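Local coordinates for protein dipicolinate synthase subunit A (Bacillus halodurans, PDB 3D4O) that probably serves as the A subunit of dipicolinate synthase, an oxidoreductase thought to make the dipicolinic acid of bacterial spores, at residues 57-62 and 96-101; 213-218 and 235-240. One frame throughout, in Å; residues are numbered along the deposited sequence.

Dipicolinate synthase subunit A meets one structural problem twice, and the two contacts are close relatives. In each, the fourth and fifth strands of a parallel six-stranded sheet of order 3-2-1-4-5-6 run side by side, contact 1 (57-62 and 96-101) in the N-terminal domain and contact 2 (213-218 and 235-240) in the alanine dehydrogenase/PNT domain. Both place an aspartate opposite a histidine just before the strands; in contact 2 the two form a hydrogen bond, while in contact 1, as modelled, a ring carbon faces the carboxylate. The contacts lie on opposite sides of the chain's centre, 45 Å apart between their centres and about 25 Å between nearest atoms, so neither touches the other.

Contact 1 (57-62 and 96-101); sequences NTVDAI and NHCVVY
The thiol of C98 is a bump that fills a hollow in this pairing of parallel strands. With SG anti to the backbone N (chi1 -175°), it reaches in between V59 and I62, 3.9 Å from V59 CG1 and equally far from I62 CG1. Further along, V100 CG2 lies against I62 CB on the same side of the sheet. On the other face the small A61 fits at the rim of the Y101 ring, its CB 4.3 Å from CE1. Three backbone bonds set this register: V99 N to D60 O, with the donor above the carbonyl plane, I62 N to V99 O, in plane at 2.8 Å, and Y101 N to I62 O, nearly along the C=O axis. Before the strands, D60 OD1 meets the edge of the H97 imidazole, 3.0 Å from CE1, with the carboxylate turned 34° from the ring; the other oxygen, OD2, accepts a hydrogen bond from H7 N. The pair belongs to a beta-alpha-beta unit of the N-terminal Rossmann-like sheet, between strands 7-11 and 119-122. V9 packs on V59 and I62, while L289 of helix 274-289 covers A61 and Y101.

Contact 2 (213-218 and 235-240); sequences DVDVCI and PSHTFV
A beta-alpha-beta unit of a Rossmann-type sheet brings strands 216-219 and 239-242 together in parallel, and their entrances are tied by a His-carboxylate hydrogen bond. H237 NE2 gives its proton to D215 OD1 at 2.7 Å, nearly straight at 165°. The oxygen uses its anti lone pair and lies close to the imidazole plane, although the carboxylate is turned 33° from that ring. H237 gets there by holding CG in the crowded position between backbone N and carbonyl carbon (chi1 67°), within a type I turn from P235 to T238. The second carboxylate oxygen, D215 OD2, accepts a hydrogen bond from N157 N, so both oxygens are held and the group's rotation is fixed; the negative charge would be expected to favour a protonated imidazole. An alanine here would remove both carboxylate bonds and would probably leave the H237 turn less firmly tied to the start of strand 157-161, although the backbone bonds to N157 would remain.

Deeper in, T238 OG1 sits between two carbonyls, 2.8 Å from V214 O and 2.7 Å from P235 O, with both in range of its single proton. CG and CD of the P235 ring lie against the same V214 O, each 3.3 Å away. Backbone bonds then take over: F239 N to D215 O, with the donor above the carbonyl plane, and C217 N to F239 O in plane at 2.8 Å. Beyond them C217 CB rests on V240 CG2.

Strand 157-161 flanks the pair next to 216-219, taking V214 on A159 and C217 on L161. Strand 261-264 lies beyond 239-242, where L263 touches F239 and A262 touches V240, and the F239 ring also meets that of H148 from helix 127-148.

Contact 1 (57-62 and 96-101)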
loop_
_atom_site.group_PDB
_atom_site.type_symbol
_atom_site.label_atom_id
_atom_site.label_comp_id
_atom_site.label_asym_id
_atom_site.label_seq_id
_atom_site.Cartn_x
_atom_site.Cartn_y
_atom_site.Cartn_z
ATOM N N ASN C 57 -35.451 18.901 -19.766
ATOM C CA ASN C 57 -36.893 18.641 -19.537
ATOM C C ASN C 57 -37.349 17.213 -19.887
ATOM O O ASN C 57 -38.540 16.908 -19.842
ATOM C CB ASN C 57 -37.818 19.752 -20.106
ATOM C CG ASN C 57 -37.681 19.954 -21.584
ATOM O OD1 ASN C 57 -37.225 19.066 -22.305
ATOM N ND2 ASN C 57 -38.083 21.136 -22.061
ATOM N N THR C 58 -36.391 16.329 -20.169
ATOM C CA THR C 58 -36.730 14.912 -20.479
ATOM C C THR C 58 -35.972 13.913 -19.602
ATOM O O THR C 58 -36.118 12.694 -19.715
ATOM C CB THR C 58 -36.499 14.574 -21.970
ATOM O OG1 THR C 58 -35.120 14.765 -22.313
ATOM C CG2 THR C 58 -37.369 15.459 -22.856
ATOM N N VAL C 59 -35.198 14.474 -18.693
ATOM C CA VAL C 59 -34.327 13.732 -17.777
ATOM C C VAL C 59 -35.024 13.264 -16.512
ATOM O O VAL C 59 -35.524 14.073 -15.729
ATOM C CB VAL C 59 -33.143 14.622 -17.390
ATOM C CG1 VAL C 59 -32.343 13.999 -16.297
ATOM C CG2 VAL C 59 -32.306 14.943 -18.655
ATOM N N ASP C 60 -35.051 11.956 -16.312
ATOM C CA ASP C 60 -35.722 11.379 -15.137
ATOM C C ASP C 60 -34.773 11.355 -13.950
ATOM O O ASP C 60 -35.186 11.191 -12.792
ATOM C CB ASP C 60 -36.200 9.938 -15.381
ATOM C CG ASP C 60 -37.108 9.798 -16.605
ATOM O OD1 ASP C 60 -38.342 9.849 -16.460
ATOM O OD2 ASP C 60 -36.586 9.611 -17.714
ATOM N N ALA C 61 -33.488 11.496 -14.242
ATOM C CA ALA C 61 -32.491 11.423 -13.178
ATOM C C ALA C 61 -31.109 11.914 -13.535
ATOM O O ALA C 61 -30.594 11.706 -14.630
ATOM C CB ALA C 61 -32.404 10.005 -12.638
ATOM N N ILE C 62 -30.521 12.555 -12.533
ATOM C CA ILE C 62 -29.183 13.100 -12.621
ATOM C C ILE C 62 -28.262 12.364 -11.676
ATOM O O ILE C 62 -28.483 12.343 -10.482
ATOM C CB ILE C 62 -29.191 14.592 -12.288
ATOM C CG1 ILE C 62 -30.145 15.314 -13.252
ATOM C CG2 ILE C 62 -27.759 15.161 -12.313
ATOM C CD1 ILE C 62 -30.152 16.818 -13.104
ATOM N N ASN C 96 -40.628 17.437 -12.809
ATOM C CA ASN C 96 -40.914 17.443 -11.370
ATOM C C ASN C 96 -40.379 16.217 -10.661
ATOM O O ASN C 96 -39.860 16.300 -9.553
ATOM C CB ASN C 96 -42.432 17.559 -11.127
ATOM N N HIS C 97 -40.514 15.085 -11.328
ATOM C CA HIS C 97 -40.139 13.770 -10.756
ATOM C C HIS C 97 -38.654 13.467 -10.816
ATOM O O HIS C 97 -38.201 12.494 -10.236
ATOM C CB HIS C 97 -40.902 12.623 -11.429
ATOM C CG HIS C 97 -40.668 12.541 -12.896
ATOM N ND1 HIS C 97 -39.599 11.865 -13.442
ATOM C CD2 HIS C 97 -41.342 13.086 -13.930
ATOM C CE1 HIS C 97 -39.639 11.987 -14.758
ATOM N NE2 HIS C 97 -40.683 12.729 -15.078
ATOM N N CYS C 98 -37.898 14.319 -11.485
ATOM C CA CYS C 98 -36.443 14.091 -11.621
ATOM C C CYS C 98 -35.765 14.016 -10.274
ATOM O O CYS C 98 -36.004 14.824 -9.395
ATOM C CB CYS C 98 -35.769 15.175 -12.481
ATOM S SG CYS C 98 -33.964 14.870 -12.824
ATOM N N VAL C 99 -34.910 13.016 -10.138
ATOM C CA VAL C 99 -34.149 12.772 -8.912
ATOM C C VAL C 99 -32.649 12.848 -9.182
ATOM O O VAL C 99 -32.137 12.372 -10.200
ATOM C CB VAL C 99 -34.500 11.386 -8.287
ATOM C CG1 VAL C 99 -33.671 11.098 -7.054
ATOM C CG2 VAL C 99 -35.981 11.317 -7.977
ATOM N N VAL C 100 -31.973 13.476 -8.235
ATOM C CA VAL C 100 -30.545 13.634 -8.296
ATOM C C VAL C 100 -29.944 12.651 -7.344
ATOM O O VAL C 100 -30.381 12.541 -6.204
ATOM C CB VAL C 100 -30.127 15.033 -7.859
ATOM C CG1 VAL C 100 -28.626 15.170 -7.996
ATOM C CG2 VAL C 100 -30.859 16.067 -8.683
ATOM N N TYR C 101 -28.953 11.920 -7.833
ATOM C CA TYR C 101 -28.230 10.917 -7.026
ATOM C C TYR C 101 -26.778 11.291 -6.815
ATOM O O TYR C 101 -26.045 11.608 -7.742
ATOM C CB TYR C 101 -28.271 9.501 -7.677
ATOM C CG TYR C 101 -29.633 8.846 -7.675
ATOM C CD1 TYR C 101 -30.523 9.048 -8.719
ATOM C CD2 TYR C 101 -30.022 8.005 -6.624
ATOM C CE1 TYR C 101 -31.779 8.450 -8.721
ATOM C CE2 TYR C 101 -31.269 7.406 -6.607
ATOM C CZ TYR C 101 -32.147 7.636 -7.660
ATOM O OH TYR C 101 -33.381 7.038 -7.672
#

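Contact 2 (213-218 and 235-240)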
loop_
_atom_site.group_PDB
_atom_site.type_symbol
_atom_site.label_atom_id
_atom_site.label_comp_id
_atom_site.label_asym_id
_atom_site.label_seq_id
_atom_site.Cartn_x
_atom_site.Cartn_y
_atom_site.Cartn_z
ATOM N N ASP C 213 2.819 8.960 20.868
ATOM C CA ASP C 213 3.710 7.876 20.437
ATOM C C ASP C 213 3.215 7.172 19.182
ATOM O O ASP C 213 3.713 6.118 18.788
ATOM C CB ASP C 213 3.926 6.851 21.554
ATOM C CG ASP C 213 2.641 6.180 22.003
ATOM O OD1 ASP C 213 1.555 6.593 21.537
ATOM O OD2 ASP C 213 2.720 5.240 22.830
ATOM N N VAL C 214 2.236 7.786 18.548
ATOM C CA VAL C 214 1.617 7.213 17.355
ATOM C C VAL C 214 2.388 7.473 16.085
ATOM O O VAL C 214 2.814 8.607 15.781
ATOM C CB VAL C 214 0.149 7.664 17.238
ATOM C CG1 VAL C 214 -0.436 7.255 15.938
ATOM C CG2 VAL C 214 -0.616 7.032 18.412
ATOM N N ASP C 215 2.511 6.402 15.324
ATOM C CA ASP C 215 3.262 6.427 14.071
ATOM C C ASP C 215 2.418 6.770 12.850
ATOM O O ASP C 215 2.897 7.368 11.908
ATOM C CB ASP C 215 3.871 5.062 13.834
ATOM C CG ASP C 215 4.848 4.689 14.879
ATOM O OD1 ASP C 215 5.732 5.524 15.171
ATOM O OD2 ASP C 215 4.743 3.551 15.375
ATOM N N VAL C 216 1.177 6.287 12.861
ATOM C CA VAL C 216 0.223 6.556 11.781
ATOM C C VAL C 216 -1.119 6.794 12.420
ATOM O O VAL C 216 -1.568 6.010 13.249
ATOM C CB VAL C 216 0.101 5.408 10.737
ATOM C CG1 VAL C 216 -0.884 5.813 9.583
ATOM C CG2 VAL C 216 1.472 5.060 10.122
ATOM N N CYS C 217 -1.714 7.907 12.054
ATOM C CA CYS C 217 -3.009 8.292 12.565
ATOM C C CYS C 217 -3.992 8.477 11.417
ATOM O O CYS C 217 -3.750 9.262 10.502
ATOM C CB CYS C 217 -2.868 9.582 13.329
ATOM S SG CYS C 217 -4.425 10.236 14.003
ATOM N N ILE C 218 -5.080 7.713 11.470
ATOM C CA ILE C 218 -6.137 7.790 10.467
ATOM C C ILE C 218 -7.361 8.417 11.056
ATOM O O ILE C 218 -7.937 7.890 11.998
ATOM C CB ILE C 218 -6.515 6.370 9.950
ATOM C CG1 ILE C 218 -5.236 5.698 9.409
ATOM C CG2 ILE C 218 -7.639 6.502 8.930
ATOM C CD1 ILE C 218 -5.018 4.304 9.926
ATOM N N PRO C 235 4.849 12.390 17.304
ATOM C CA PRO C 235 6.195 12.234 16.792
ATOM C C PRO C 235 6.304 12.945 15.461
ATOM O O PRO C 235 5.344 13.008 14.691
ATOM C CB PRO C 235 6.313 10.712 16.572
ATOM C CG PRO C 235 5.290 10.113 17.447
ATOM C CD PRO C 235 4.162 11.093 17.444
ATOM N N SER C 236 7.496 13.450 15.211
ATOM C CA SER C 236 7.827 14.177 13.987
ATOM C C SER C 236 7.630 13.400 12.693
ATOM O O SER C 236 7.429 13.959 11.639
ATOM C CB SER C 236 9.296 14.622 14.074
ATOM O OG SER C 236 9.708 15.194 12.858
ATOM N N HIS C 237 7.676 12.088 12.791
ATOM C CA HIS C 237 7.570 11.224 11.605
ATOM C C HIS C 237 6.151 10.720 11.378
ATOM O O HIS C 237 5.898 9.977 10.442
ATOM C CB HIS C 237 8.477 10.012 11.768
ATOM C CG HIS C 237 8.036 9.100 12.865
ATOM N ND1 HIS C 237 8.548 9.168 14.142
ATOM C CD2 HIS C 237 7.077 8.137 12.888
ATOM C CE1 HIS C 237 7.943 8.267 14.899
ATOM N NE2 HIS C 237 7.031 7.642 14.168
ATOM N N THR C 238 5.215 11.146 12.224
ATOM C CA THR C 238 3.856 10.629 12.136
ATOM C C THR C 238 3.223 10.938 10.782
ATOM O O THR C 238 3.436 11.990 10.200
ATOM C CB THR C 238 2.945 11.166 13.215
ATOM O OG1 THR C 238 3.572 11.003 14.480
ATOM C CG2 THR C 238 1.643 10.380 13.231
ATOM N N PHE C 239 2.439 9.984 10.304
ATOM C CA PHE C 239 1.694 10.151 9.052
ATOM C C PHE C 239 0.200 10.204 9.384
ATOM O O PHE C 239 -0.364 9.280 9.966
ATOM C CB PHE C 239 2.032 9.013 8.099
ATOM C CG PHE C 239 1.325 9.081 6.757
ATOM C CD1 PHE C 239 1.058 10.281 6.147
ATOM C CD2 PHE C 239 1.017 7.920 6.083
ATOM C CE1 PHE C 239 0.434 10.324 4.930
ATOM C CE2 PHE C 239 0.432 7.953 4.846
ATOM C CZ PHE C 239 0.150 9.167 4.259
ATOM N N VAL C 240 -0.423 11.319 9.046
ATOM C CA VAL C 240 -1.855 11.481 9.304
ATOM C C VAL C 240 -2.627 11.316 8.003
ATOM O O VAL C 240 -2.426 12.066 7.071
ATOM C CB VAL C 240 -2.235 12.871 9.852
ATOM C CG1 VAL C 240 -3.772 12.991 9.911
ATOM C CG2 VAL C 240 -1.582 13.154 11.236
#